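Local coordinates for nucleoporin NUP82 (Chaetomium thermophilum, PDB 5CWW), which is a structural component of the nuclear pore complex, probably also serving as a docking site for transport factors, and is represented here by the N-terminal beta-propeller domain, at residues H19-P24 against S579-P585; K62-D68 against G105-T111. Residue numbers count along the deposited sequence, not the author numbering.

Interaction 1: H19-P24 against S579-P585; sequences HKLFAP and SATQTDP
Phe22 lays its ring beneath Pro585, whose CB sits 3.4 Å from the ring centroid and 2° off the normal, a CH-pi contact over the face. The contact joins the N-terminal tail of a seven-bladed beta-propeller to the hairpin of its last blade. A 3-10 segment that begins earlier in the chain runs through 19-21, with Phe22 N and Ala23 N bonded to His19 O at 3.0 Å; the chain extends at Ala23 (-70/147). Phe22 (chi1 m, chi2 near 90°) also meets Ala580, CD2 to CB 3.7 Å. Opposite, strand 576-580 turns back through 581-584, closed by Thr581 N to Asp584 O at 2.7 Å. Thr581 OG1 (chi1 p) accepts from Thr583 N at 3.3 Å (an ST turn) and from Asp584 N at 2.8 Å (an ST motif). In register, Phe22 CA lies 5.6 Å from Asp584 CA and Ala23 CA 4.7 Å from Thr583 CA. The His19 ring edge (chi1 t) meets Pro585 CD (ND1, 3.7 Å) and Asp584 OD1 (CE1, 3.7 Å), while ND1 is hydrogen-bonded to Leu12 O. No hydrogen bond spans the segments; the nearest equivalent is the CA-H...O contact from Ala23 CA to Thr583 O, 3.4 Å.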
ATOM      1  N   HIS B  19      -2.683 -33.125  -6.898  1.00 82.95           N
ATOM      2  CA  HIS B  19      -3.432 -32.805  -5.687  1.00 86.28           C
ATOM      3  C   HIS B  19      -2.506 -32.637  -4.485  1.00 89.46           C
ATOM      4  O   HIS B  19      -2.884 -32.031  -3.483  1.00 86.12           O
ATOM      5  CB  HIS B  19      -4.471 -33.890  -5.395  1.00 88.62           C
ATOM      6  CG  HIS B  19      -5.361 -33.571  -4.234  1.00 87.82           C
ATOM      7  ND1 HIS B  19      -6.287 -32.551  -4.262  1.00 85.43           N
ATOM      8  CD2 HIS B  19      -5.463 -34.137  -3.007  1.00 89.07           C
ATOM      9  CE1 HIS B  19      -6.921 -32.501  -3.104  1.00 85.96           C
ATOM     10  NE2 HIS B  19      -6.440 -33.453  -2.325  1.00 88.08           N
ATOM     11  N   LYS B  20      -1.293 -33.171  -4.591  1.00 91.24           N
ATOM     12  CA  LYS B  20      -0.324 -33.083  -3.504  1.00 92.94           C
ATOM     13  C   LYS B  20       0.055 -31.633  -3.215  1.00 87.25           C
ATOM     14  O   LYS B  20       0.475 -31.303  -2.106  1.00 86.25           O
ATOM     15  CB  LYS B  20       0.932 -33.890  -3.844  1.00 97.77           C
ATOM     16  CG  LYS B  20       0.703 -35.391  -3.933  1.00103.59           C
ATOM     17  CD  LYS B  20       2.004 -36.135  -4.199  1.00106.78           C
ATOM     18  CE  LYS B  20       1.786 -37.640  -4.278  1.00111.73           C
ATOM     19  NZ  LYS B  20       1.288 -38.211  -2.995  1.00115.12           N
ATOM     20  N   LEU B  21      -0.094 -30.774  -4.218  1.00 82.89           N
ATOM     21  CA  LEU B  21       0.215 -29.356  -4.072  1.00 79.15           C
ATOM     22  C   LEU B  21      -0.696 -28.662  -3.062  1.00 76.90           C
ATOM     23  O   LEU B  21      -0.336 -27.623  -2.509  1.00 74.79           O
ATOM     24  CB  LEU B  21       0.103 -28.648  -5.425  1.00 79.02           C
ATOM     25  CG  LEU B  21       1.173 -28.988  -6.463  1.00 80.66           C
ATOM     26  CD1 LEU B  21       0.754 -28.497  -7.836  1.00 81.42           C
ATOM     27  CD2 LEU B  21       2.509 -28.380  -6.068  1.00 80.33           C
ATOM     28  N   PHE B  22      -1.868 -29.244  -2.821  1.00 77.00           N
ATOM     29  CA  PHE B  22      -2.904 -28.592  -2.027  1.00 77.48           C
ATOM     30  C   PHE B  22      -3.255 -29.354  -0.750  1.00 84.65           C
ATOM     31  O   PHE B  22      -3.592 -28.747   0.265  1.00 80.10           O
ATOM     32  CB  PHE B  22      -4.163 -28.415  -2.878  1.00 76.37           C
ATOM     33  CG  PHE B  22      -3.905 -27.756  -4.203  1.00 74.44           C
ATOM     34  CD1 PHE B  22      -3.587 -28.517  -5.316  1.00 76.12           C
ATOM     35  CD2 PHE B  22      -3.969 -26.378  -4.333  1.00 72.46           C
ATOM     36  CE1 PHE B  22      -3.344 -27.917  -6.538  1.00 75.42           C
ATOM     37  CE2 PHE B  22      -3.727 -25.770  -5.552  1.00 71.95           C
ATOM     38  CZ  PHE B  22      -3.414 -26.541  -6.656  1.00 73.10           C
ATOM     39  N   ALA B  23      -3.175 -30.680  -0.803  1.00 95.92           N
ATOM     40  CA  ALA B  23      -3.551 -31.510   0.339  1.00107.04           C
ATOM     41  C   ALA B  23      -2.547 -31.363   1.482  1.00112.43           C
ATOM     42  O   ALA B  23      -1.359 -31.190   1.236  1.00112.63           O
ATOM     43  CB  ALA B  23      -3.657 -32.965  -0.081  1.00110.70           C
ATOM     44  N   PRO B  24      -3.017 -31.457   2.738  1.00114.59           N
ATOM     45  CA  PRO B  24      -2.094 -31.334   3.869  1.00115.93           C
ATOM     46  C   PRO B  24      -1.465 -32.666   4.265  1.00119.94           C
ATOM     47  O   PRO B  24      -0.273 -32.694   4.568  1.00119.71           O
ATOM     48  CB  PRO B  24      -2.991 -30.803   4.989  1.00117.28           C
ATOM     49  CG  PRO B  24      -4.394 -31.256   4.623  1.00118.49           C
ATOM     50  CD  PRO B  24      -4.386 -31.748   3.195  1.00117.75           C
ATOM     51  N   SER B 579      -7.389 -21.104  -7.369  1.00 65.13           N
ATOM     52  CA  SER B 579      -7.459 -20.773  -5.951  1.00 63.41           C
ATOM     53  C   SER B 579      -7.340 -22.064  -5.157  1.00 63.83           C
ATOM     54  O   SER B 579      -7.013 -23.109  -5.719  1.00 65.35           O
ATOM     55  CB  SER B 579      -8.760 -20.039  -5.617  1.00 63.38           C
ATOM     56  OG  SER B 579      -8.781 -19.621  -4.261  1.00 62.81           O
ATOM     57  N   ALA B 580      -7.609 -22.005  -3.858  1.00 61.08           N
ATOM     58  CA  ALA B 580      -7.506 -23.197  -3.027  1.00 62.48           C
ATOM     59  C   ALA B 580      -8.113 -22.992  -1.651  1.00 67.80           C
ATOM     60  O   ALA B 580      -8.071 -21.893  -1.096  1.00 68.31           O
ATOM     61  CB  ALA B 580      -6.045 -23.620  -2.886  1.00 61.00           C
ATOM     62  N   THR B 581      -8.683 -24.062  -1.111  1.00 73.71           N
ATOM     63  CA  THR B 581      -9.103 -24.093   0.280  1.00 77.09           C
ATOM     64  C   THR B 581      -7.908 -24.539   1.113  1.00 83.68           C
ATOM     65  O   THR B 581      -6.790 -24.621   0.604  1.00 80.97           O
ATOM     66  CB  THR B 581     -10.290 -25.046   0.505  1.00 77.81           C
ATOM     67  OG1 THR B 581      -9.900 -26.386   0.181  1.00 79.09           O
ATOM     68  CG2 THR B 581     -11.476 -24.640  -0.357  1.00 78.14           C
ATOM     69  N   GLN B 582      -8.140 -24.828   2.388  1.00 92.80           N
ATOM     70  CA  GLN B 582      -7.075 -25.309   3.261  1.00 99.33           C
ATOM     71  C   GLN B 582      -6.561 -26.671   2.803  1.00101.87           C
ATOM     72  O   GLN B 582      -5.437 -27.056   3.129  1.00102.61           O
ATOM     73  CB  GLN B 582      -7.565 -25.402   4.708  1.00105.74           C
ATOM     74  CG  GLN B 582      -8.020 -24.082   5.310  1.00106.63           C
ATOM     75  CD  GLN B 582      -6.864 -23.156   5.635  1.00108.26           C
ATOM     76  OE1 GLN B 582      -6.191 -22.646   4.739  1.00107.37           O
ATOM     77  NE2 GLN B 582      -6.627 -22.937   6.922  1.00109.02           N
ATOM     78  N   THR B 583      -7.382 -27.386   2.038  1.00102.88           N
ATOM     79  CA  THR B 583      -7.091 -28.770   1.673  1.00102.31           C
ATOM     80  C   THR B 583      -7.183 -29.043   0.171  1.00 98.82           C
ATOM     81  O   THR B 583      -6.383 -29.806  -0.371  1.00103.57           O
ATOM     82  CB  THR B 583      -8.051 -29.736   2.390  1.00105.20           C
ATOM     83  OG1 THR B 583      -9.388 -29.522   1.920  1.00104.17           O
ATOM     84  CG2 THR B 583      -8.004 -29.518   3.896  1.00104.81           C
ATOM     85  N   ASP B 584      -8.151 -28.421  -0.496  1.00 94.36           N
ATOM     86  CA  ASP B 584      -8.454 -28.745  -1.888  1.00 88.55           C
ATOM     87  C   ASP B 584      -8.223 -27.569  -2.834  1.00 78.62           C
ATOM     88  O   ASP B 584      -8.240 -26.414  -2.409  1.00 75.38           O
ATOM     89  CB  ASP B 584      -9.903 -29.212  -2.004  1.00 91.72           C
ATOM     90  CG  ASP B 584     -10.241 -30.303  -1.011  1.00 96.83           C
ATOM     91  OD1 ASP B 584      -9.357 -31.134  -0.720  1.00 98.37           O
ATOM     92  OD2 ASP B 584     -11.387 -30.321  -0.515  1.00 99.44           O
ATOM     93  N   PRO B 585      -8.008 -27.863  -4.128  1.00 72.46           N
ATOM     94  CA  PRO B 585      -7.792 -26.812  -5.125  1.00 68.28           C
ATOM     95  C   PRO B 585      -9.085 -26.299  -5.738  1.00 66.93           C
ATOM     96  O   PRO B 585     -10.135 -26.926  -5.600  1.00 68.14           O
ATOM     97  CB  PRO B 585      -6.947 -27.514  -6.183  1.00 69.28           C
ATOM     98  CG  PRO B 585      -7.421 -28.920  -6.143  1.00 72.74           C
ATOM     99  CD  PRO B 585      -7.817 -29.204  -4.710  1.00 74.32           C
TER

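Interaction 2: K62-D68 against G105-T111; sequences KQIRWGD and GYRIIKT
Strands 63-68 and 106-110 run antiparallel (157°, axes 4.7 Å apart) as the third and fourth strands of the first propeller blade, 106-110 at its edge. Ile64-Ile109 and Trp66-Arg107 are hydrogen-bonded pairs, the N of each residue bonded to its partner's O at 2.8 Å. Gln63-Lys110, Arg65-Ile108 and Gly67-Tyr106 alternate as non-hydrogen-bonded pairs; Arg65 and Gly67 bond by backbone to Val58 and Ile56 of strand 55-60, and Ile108 to Asp99. Asp68 N bonds to Gly105 O (3.1 Å), Gly105 having positive phi (74/19). At the other end Thr111 OG1 (chi1 p) donates to Lys62 O at 2.5 Å. Ile64, Trp66 (chi1 t), Arg107 and Ile109 share one face, Trp66 CB to Ile109 CG1 3.9 Å; Arg65 CG meets Ile108 CD1 at 3.6 Å on the other. Trp66 NE1 binds Glu55, Arg107 NE binds His147 O, and Asp68 OD1 caps helix 69-77 at Ala70 N. Backbone bonds and one threonine hydroxyl thus join the strands, while the ends of Trp66, Asp68 and Arg107 are satisfied outside the pair.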
ATOM      1  N   LYS B  62       4.621 -23.827   6.747  1.00 78.70           N
ATOM      2  CA  LYS B  62       5.988 -23.315   6.691  1.00 79.54           C
ATOM      3  C   LYS B  62       6.754 -23.830   5.473  1.00 79.37           C
ATOM      4  O   LYS B  62       7.980 -23.723   5.424  1.00 81.00           O
ATOM      5  CB  LYS B  62       6.746 -23.688   7.967  1.00 85.90           C
ATOM      6  CG  LYS B  62       6.161 -23.099   9.239  1.00 91.62           C
ATOM      7  CD  LYS B  62       6.992 -23.485  10.453  1.00 98.09           C
ATOM      8  CE  LYS B  62       6.473 -22.830  11.723  1.00101.67           C
ATOM      9  NZ  LYS B  62       5.072 -23.229  12.031  1.00104.68           N
ATOM     10  N   GLN B  63       6.039 -24.385   4.497  1.00 79.56           N
ATOM     11  CA  GLN B  63       6.671 -24.903   3.285  1.00 78.97           C
ATOM     12  C   GLN B  63       5.946 -24.431   2.028  1.00 74.08           C
ATOM     13  O   GLN B  63       4.760 -24.101   2.069  1.00 74.56           O
ATOM     14  CB  GLN B  63       6.717 -26.433   3.309  1.00 84.25           C
ATOM     15  CG  GLN B  63       5.350 -27.101   3.294  1.00 87.41           C
ATOM     16  CD  GLN B  63       5.438 -28.613   3.375  1.00 91.67           C
ATOM     17  OE1 GLN B  63       6.475 -29.170   3.736  1.00 93.50           O
ATOM     18  NE2 GLN B  63       4.348 -29.287   3.026  1.00 93.14           N
ATOM     19  N   ILE B  64       6.676 -24.401   0.917  1.00 70.75           N
ATOM     20  CA  ILE B  64       6.117 -24.032  -0.377  1.00 66.72           C
ATOM     21  C   ILE B  64       6.148 -25.234  -1.316  1.00 70.01           C
ATOM     22  O   ILE B  64       7.208 -25.801  -1.581  1.00 75.03           O
ATOM     23  CB  ILE B  64       6.891 -22.863  -1.023  1.00 61.99           C
ATOM     24  CG1 ILE B  64       6.954 -21.668  -0.068  1.00 57.11           C
ATOM     25  CG2 ILE B  64       6.236 -22.457  -2.346  1.00 62.29           C
ATOM     26  CD1 ILE B  64       7.873 -20.553  -0.534  1.00 53.16           C
ATOM     27  N   ARG B  65       4.979 -25.622  -1.814  1.00 72.86           N
ATOM     28  CA  ARG B  65       4.874 -26.760  -2.720  1.00 75.09           C
ATOM     29  C   ARG B  65       4.947 -26.292  -4.169  1.00 72.67           C
ATOM     30  O   ARG B  65       4.114 -25.513  -4.631  1.00 68.32           O
ATOM     31  CB  ARG B  65       3.587 -27.540  -2.455  1.00 81.01           C
ATOM     32  CG  ARG B  65       3.523 -28.070  -1.034  1.00 88.03           C
ATOM     33  CD  ARG B  65       2.265 -28.859  -0.757  1.00 94.57           C
ATOM     34  NE  ARG B  65       2.284 -29.410   0.595  1.00100.99           N
ATOM     35  CZ  ARG B  65       1.200 -29.685   1.315  1.00105.77           C
ATOM     36  NH1 ARG B  65      -0.009 -29.476   0.817  1.00105.52           N
ATOM     37  NH2 ARG B  65       1.327 -30.185   2.536  1.00109.85           N
ATOM     38  N   TRP B  66       5.973 -26.773  -4.863  1.00 71.07           N
ATOM     39  CA  TRP B  66       6.298 -26.336  -6.214  1.00 70.72           C
ATOM     40  C   TRP B  66       5.870 -27.375  -7.246  1.00 74.16           C
ATOM     41  O   TRP B  66       6.132 -28.565  -7.076  1.00 75.57           O
ATOM     42  CB  TRP B  66       7.802 -26.077  -6.307  1.00 69.43           C
ATOM     43  CG  TRP B  66       8.285 -25.598  -7.633  1.00 67.90           C
ATOM     44  CD1 TRP B  66       7.601 -24.837  -8.535  1.00 65.45           C
ATOM     45  CD2 TRP B  66       9.572 -25.846  -8.208  1.00 70.40           C
ATOM     46  NE1 TRP B  66       8.384 -24.594  -9.638  1.00 66.35           N
ATOM     47  CE2 TRP B  66       9.598 -25.205  -9.462  1.00 69.75           C
ATOM     48  CE3 TRP B  66      10.704 -26.550  -7.784  1.00 74.33           C
ATOM     49  CZ2 TRP B  66      10.712 -25.247 -10.296  1.00 73.31           C
ATOM     50  CZ3 TRP B  66      11.808 -26.592  -8.614  1.00 77.33           C
ATOM     51  CH2 TRP B  66      11.805 -25.944  -9.856  1.00 76.52           C
ATOM     52  N   GLY B  67       5.216 -26.930  -8.315  1.00 74.50           N
ATOM     53  CA  GLY B  67       4.778 -27.844  -9.354  1.00 77.70           C
ATOM     54  C   GLY B  67       4.444 -27.191 -10.684  1.00 77.32           C
ATOM     55  O   GLY B  67       4.016 -26.037 -10.734  1.00 75.39           O
ATOM     56  N   ASP B  68       4.648 -27.944 -11.762  1.00 81.71           N
ATOM     57  CA  ASP B  68       4.291 -27.508 -13.109  1.00 82.45           C
ATOM     58  C   ASP B  68       2.961 -28.142 -13.506  1.00 81.82           C
ATOM     59  O   ASP B  68       2.841 -29.366 -13.565  1.00 86.24           O
ATOM     60  CB  ASP B  68       5.389 -27.889 -14.108  1.00 85.95           C
ATOM     61  CG  ASP B  68       5.204 -27.237 -15.469  1.00 86.85           C
ATOM     62  OD1 ASP B  68       4.065 -27.214 -15.981  1.00 86.84           O
ATOM     63  OD2 ASP B  68       6.205 -26.743 -16.030  1.00 88.16           O
ATOM     64  N   GLY B 105       7.230 -33.269 -12.008  1.00 93.98           N
ATOM     65  CA  GLY B 105       6.514 -32.007 -11.996  1.00 88.50           C
ATOM     66  C   GLY B 105       6.047 -31.586 -10.615  1.00 84.55           C
ATOM     67  O   GLY B 105       5.149 -30.753 -10.488  1.00 83.30           O
ATOM     68  N   TYR B 106       6.651 -32.164  -9.579  1.00 86.05           N
ATOM     69  CA  TYR B 106       6.297 -31.836  -8.203  1.00 84.76           C
ATOM     70  C   TYR B 106       7.523 -31.862  -7.298  1.00 82.78           C
ATOM     71  O   TYR B 106       8.295 -32.818  -7.312  1.00 85.04           O
ATOM     72  CB  TYR B 106       5.239 -32.802  -7.670  1.00 90.47           C
ATOM     73  CG  TYR B 106       4.916 -32.590  -6.206  1.00 94.68           C
ATOM     74  CD1 TYR B 106       4.233 -31.456  -5.785  1.00 94.94           C
ATOM     75  CD2 TYR B 106       5.296 -33.520  -5.248  1.00 98.81           C
ATOM     76  CE1 TYR B 106       3.938 -31.254  -4.448  1.00 95.61           C
ATOM     77  CE2 TYR B 106       5.004 -33.328  -3.908  1.00 99.81           C
ATOM     78  CZ  TYR B 106       4.325 -32.193  -3.515  1.00 97.76           C
ATOM     79  OH  TYR B 106       4.031 -31.995  -2.186  1.00 97.85           O
ATOM     80  N   ARG B 107       7.692 -30.802  -6.515  1.00 81.22           N
ATOM     81  CA  ARG B 107       8.808 -30.695  -5.583  1.00 83.46           C
ATOM     82  C   ARG B 107       8.383 -29.937  -4.333  1.00 83.96           C
ATOM     83  O   ARG B 107       7.507 -29.073  -4.393  1.00 78.31           O
ATOM     84  CB  ARG B 107       9.997 -29.993  -6.241  1.00 85.36           C
ATOM     85  CG  ARG B 107      10.950 -30.918  -6.986  1.00 90.49           C
ATOM     86  CD  ARG B 107      11.762 -31.776  -6.027  1.00 94.45           C
ATOM     87  NE  ARG B 107      13.078 -32.101  -6.571  1.00 98.55           N
ATOM     88  CZ  ARG B 107      14.073 -32.629  -5.865  1.00102.73           C
ATOM     89  NH1 ARG B 107      13.911 -32.899  -4.576  1.00103.40           N
ATOM     90  NH2 ARG B 107      15.234 -32.887  -6.449  1.00105.52           N
ATOM     91  N   ILE B 108       9.007 -30.264  -3.205  1.00 88.54           N
ATOM     92  CA  ILE B 108       8.737 -29.574  -1.950  1.00 91.09           C
ATOM     93  C   ILE B 108       9.836 -28.546  -1.699  1.00 89.95           C
ATOM     94  O   ILE B 108      11.013 -28.815  -1.946  1.00 92.87           O
ATOM     95  CB  ILE B 108       8.645 -30.565  -0.755  1.00118.25           C
ATOM     96  CG1 ILE B 108       7.576 -30.111   0.238  1.00116.53           C
ATOM     97  CG2 ILE B 108       9.996 -30.759  -0.059  1.00120.70           C
ATOM     98  CD1 ILE B 108       6.171 -30.402  -0.225  1.00116.00           C
ATOM     99  N   ILE B 109       9.442 -27.368  -1.222  1.00 84.67           N
ATOM    100  CA  ILE B 109      10.391 -26.326  -0.843  1.00 82.20           C
ATOM    101  C   ILE B 109      10.250 -26.017   0.640  1.00 80.83           C
ATOM    102  O   ILE B 109       9.363 -25.261   1.044  1.00 80.69           O
ATOM    103  CB  ILE B 109      10.185 -25.015  -1.638  1.00 77.90           C
ATOM    104  CG1 ILE B 109       9.968 -25.292  -3.129  1.00 79.77           C
ATOM    105  CG2 ILE B 109      11.364 -24.071  -1.417  1.00 76.31           C
ATOM    106  CD1 ILE B 109      11.148 -25.910  -3.818  1.00 83.00           C
ATOM    107  N   LYS B 110      11.120 -26.602   1.455  1.00 84.63           N
ATOM    108  CA  LYS B 110      11.157 -26.263   2.868  1.00 86.74           C
ATOM    109  C   LYS B 110      11.738 -24.866   3.025  1.00 80.15           C
ATOM    110  O   LYS B 110      12.665 -24.487   2.307  1.00 79.23           O
ATOM    111  CB  LYS B 110      11.976 -27.285   3.659  1.00 98.12           C
ATOM    112  CG  LYS B 110      11.167 -28.468   4.179  1.00108.55           C
ATOM    113  CD  LYS B 110      10.183 -28.043   5.264  1.00113.93           C
ATOM    114  CE  LYS B 110       9.424 -29.230   5.834  1.00120.54           C
ATOM    115  NZ  LYS B 110       8.412 -28.810   6.845  1.00122.16           N
ATOM    116  N   THR B 111      11.182 -24.105   3.961  1.00 76.86           N
ATOM    117  CA  THR B 111      11.581 -22.719   4.172  1.00 72.94           C
ATOM    118  C   THR B 111      12.046 -22.516   5.611  1.00 74.36           C
ATOM    119  O   THR B 111      11.756 -23.339   6.479  1.00 75.56           O
ATOM    120  CB  THR B 111      10.423 -21.746   3.876  1.00 68.42           C
ATOM    121  OG1 THR B 111       9.484 -21.779   4.955  1.00 69.37           O
ATOM    122  CG2 THR B 111       9.715 -22.118   2.580  1.00 66.81           C
TER

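How the interactions relate
The two contacts lie about 13 Å apart, centre to centre, on the same side of the chain's centre. Interaction 2 lies within the length of chain that interaction 1 brackets: residues 19-24 come first, then the third and fourth strands of the first blade, and 579-585 only near the C-terminus, in the seventh blade. The tail 19-24 is therefore wedged between the last blade and the first, bridging the seam where the propeller ring closes. It touches both: Leu21 CD2 lies 3.5 Å from Tyr106 CD1, Lys20 O lies 3.3 Å from Arg65 CD, and Leu21 O lies 3.4 Å from the same Arg65 CD.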